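Local atomic coordinates of putative uncharacterized protein (Streptococcus pneumoniae, PDB entry 3NZ3), a protein that probably helps the bacterium adhere to host mucus, this chain being the mucin-binding domain of a cell-wall-anchored surface protein. Residues Ile26-Lys31 against Val105-Leu110. Sequence-based numbering, arbitrary orientation.
Sequences IHYVDK and VRYDRL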
loop_
_atom_site.group_PDB
_atom_site.type_symbol
_atom_site.label_atom_id
_atom_site.label_comp_id
_atom_site.label_asym_id
_atom_site.label_seq_id
_atom_site.Cartn_x
_atom_site.Cartn_y
_atom_site.Cartn_z
ATOM N N ILE A 26 -6.281 1.292 2.798
ATOM C CA ILE A 26 -7.641 0.828 2.595
ATOM C C ILE A 26 -8.552 1.571 3.567
ATOM O O ILE A 26 -8.291 1.597 4.775
ATOM C CB ILE A 26 -7.767 -0.704 2.779
ATOM C CG1 ILE A 26 -6.651 -1.421 2.010
ATOM C CG2 ILE A 26 -9.159 -1.190 2.326
ATOM C CD1 ILE A 26 -6.485 -2.891 2.360
ATOM N N HIS A 27 -9.588 2.202 3.023
ATOM C CA HIS A 27 -10.617 2.870 3.820
ATOM C C HIS A 27 -11.874 2.016 3.832
ATOM O O HIS A 27 -12.154 1.295 2.867
ATOM C CB HIS A 27 -10.987 4.237 3.244
ATOM C CG HIS A 27 -9.830 5.170 3.068
ATOM N ND1 HIS A 27 -9.182 5.764 4.130
ATOM C CD2 HIS A 27 -9.228 5.637 1.947
ATOM C CE1 HIS A 27 -8.223 6.549 3.671
ATOM N NE2 HIS A 27 -8.230 6.491 2.351
ATOM N N TYR A 28 -12.635 2.124 4.919
ATOM C CA TYR A 28 -13.887 1.383 5.088
ATOM C C TYR A 28 -14.975 2.384 5.445
ATOM O O TYR A 28 -14.936 2.985 6.523
ATOM C CB TYR A 28 -13.746 0.335 6.193
ATOM C CG TYR A 28 -12.659 -0.683 5.929
ATOM C CD1 TYR A 28 -11.348 -0.458 6.348
ATOM C CD2 TYR A 28 -12.939 -1.863 5.246
ATOM C CE1 TYR A 28 -10.335 -1.394 6.097
ATOM C CE2 TYR A 28 -11.943 -2.805 4.991
ATOM C CZ TYR A 28 -10.641 -2.560 5.417
ATOM O OH TYR A 28 -9.656 -3.489 5.167
ATOM N N VAL A 29 -15.932 2.576 4.537
ATOM C CA VAL A 29 -16.943 3.620 4.716
ATOM C C VAL A 29 -18.381 3.128 4.540
ATOM O O VAL A 29 -18.638 2.087 3.928
ATOM C CB VAL A 29 -16.704 4.853 3.786
ATOM C CG1 VAL A 29 -15.287 5.425 3.954
ATOM C CG2 VAL A 29 -16.973 4.510 2.322
ATOM N N ASP A 30 -19.315 3.895 5.090
ATOM C CA ASP A 30 -20.728 3.708 4.799
ATOM C C ASP A 30 -20.974 4.142 3.350
ATOM O O ASP A 30 -20.613 5.257 2.959
ATOM C CB ASP A 30 -21.563 4.542 5.775
ATOM C CG ASP A 30 -23.055 4.305 5.637
ATOM O OD1 ASP A 30 -23.606 4.546 4.549
ATOM O OD2 ASP A 30 -23.680 3.897 6.635
ATOM N N LYS A 31 -21.578 3.253 2.560
ATOM C CA LYS A 31 -21.862 3.508 1.134
ATOM C C LYS A 31 -22.570 4.841 0.887
ATOM O O LYS A 31 -22.281 5.524 -0.098
ATOM C CB LYS A 31 -22.696 2.364 0.531
ATOM C CG LYS A 31 -22.825 2.430 -0.997
ATOM C CD LYS A 31 -23.829 1.429 -1.521
ATOM C CE LYS A 31 -23.991 1.558 -3.037
ATOM N NZ LYS A 31 -25.077 0.668 -3.527
ATOM N N VAL A 105 -13.505 0.381 0.643
ATOM C CA VAL A 105 -14.476 -0.688 0.783
ATOM C C VAL A 105 -15.752 -0.050 1.332
ATOM O O VAL A 105 -15.704 0.697 2.312
ATOM C CB VAL A 105 -13.951 -1.789 1.746
ATOM C CG1 VAL A 105 -14.988 -2.884 1.964
ATOM C CG2 VAL A 105 -12.637 -2.386 1.219
ATOM N N ARG A 106 -16.886 -0.338 0.693
ATOM C CA ARG A 106 -18.156 0.304 1.052
ATOM C C ARG A 106 -19.177 -0.661 1.639
ATOM O O ARG A 106 -19.449 -1.726 1.070
ATOM C CB ARG A 106 -18.747 1.045 -0.153
ATOM C CG ARG A 106 -18.002 2.319 -0.493
ATOM C CD ARG A 106 -18.489 2.965 -1.772
ATOM N NE ARG A 106 -17.769 4.216 -2.018
ATOM C CZ ARG A 106 -16.643 4.315 -2.725
ATOM N NH1 ARG A 106 -16.089 3.238 -3.268
ATOM N NH2 ARG A 106 -16.065 5.500 -2.887
ATOM N N TYR A 107 -19.733 -0.268 2.787
ATOM C CA TYR A 107 -20.770 -1.027 3.478
ATOM C C TYR A 107 -22.090 -0.277 3.399
ATOM O O TYR A 107 -22.156 0.939 3.637
ATOM C CB TYR A 107 -20.422 -1.238 4.956
ATOM C CG TYR A 107 -19.185 -2.066 5.237
ATOM C CD1 TYR A 107 -17.909 -1.531 5.062
ATOM C CD2 TYR A 107 -19.292 -3.370 5.721
ATOM C CE1 TYR A 107 -16.762 -2.289 5.337
ATOM C CE2 TYR A 107 -18.158 -4.131 6.002
ATOM C CZ TYR A 107 -16.895 -3.579 5.806
ATOM O OH TYR A 107 -15.768 -4.323 6.082
ATOM N N ASP A 108 -23.147 -1.005 3.072
ATOM C CA ASP A 108 -24.476 -0.419 3.041
ATOM C C ASP A 108 -25.267 -0.995 4.210
ATOM O O ASP A 108 -25.200 -2.195 4.473
ATOM C CB ASP A 108 -25.151 -0.732 1.707
ATOM C CG ASP A 108 -26.202 0.301 1.316
ATOM O OD1 ASP A 108 -26.311 1.357 1.982
ATOM O OD2 ASP A 108 -26.921 0.047 0.330
ATOM N N ARG A 109 -25.989 -0.134 4.925
ATOM C CA ARG A 109 -26.793 -0.574 6.064
ATOM C C ARG A 109 -27.839 -1.603 5.640
ATOM O O ARG A 109 -28.283 -1.607 4.489
ATOM C CB ARG A 109 -27.452 0.621 6.772
ATOM C CG ARG A 109 -28.392 1.450 5.904
ATOM C CD ARG A 109 -29.060 2.558 6.723
ATOM N NE ARG A 109 -30.327 2.964 6.116
ATOM C CZ ARG A 109 -31.201 3.808 6.662
ATOM N NH1 ARG A 109 -30.960 4.364 7.841
ATOM N NH2 ARG A 109 -32.322 4.099 6.019
ATOM N N LEU A 110 -28.219 -2.473 6.573
ATOM C CA LEU A 110 -29.233 -3.497 6.329
ATOM C C LEU A 110 -30.531 -2.898 5.786
ATOM O O LEU A 110 -30.881 -1.755 6.107
ATOM C CB LEU A 110 -29.510 -4.300 7.606
ATOM C CG LEU A 110 -28.414 -5.249 8.098
ATOM C CD1 LEU A 110 -28.789 -5.848 9.447
ATOM C CD2 LEU A 110 -28.125 -6.355 7.075
HETATM O O HOH W 1 -25.656 2.832 4.310
#
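Tyr28, Val29 and Asp30 pair in parallel with Val105, Arg106 and Tyr107 where the first strand, 14-30, and the last, 101-107, join at one edge of the mixed sheet of the mucin-binding domain, 101-107 being its outermost strand within the chain. Four backbone hydrogen bonds fix the register: Val105 N to His27 O, Val29 N to Val105 O (2.9 Å), Tyr107 N to Val29 O (2.8 Å) and Lys31 N to Tyr107 O. The last differs from the others, its donor standing 38° out of the carbonyl plane, just where strand 14-30 ends. On the face that carries Tyr28, Val105 and Tyr107, the Tyr28 and Val105 side chains lie side by side, pointing the same way, ring atom CD2 of Tyr28 lying 3.6 Å from Val105 CB. The same CD2 meets the edge of the Tyr107 ring, in its plane, 3.8 Å from CE1, and Val73 of strand 68-74 packs against Tyr28. On the opposite face, Val29 CG2 touches Arg106 CG at 3.7 Å; chi1 of -73° sets that CG beside the backbone N of Arg106. Beyond the strands, one water donates to Asp30 OD1 (2.7 Å) and Asp108 OD1 (2.8 Å) and accepts from Arg109 N. Asp30 OD1 also receives Val32 N and Thr33 N, while OD2 bonds Tyr81 OH. These bonds would probably stabilise a negative charge on buried Asp30, and the shared water ties the end of strand 14-30 to the outgoing C-terminal segment.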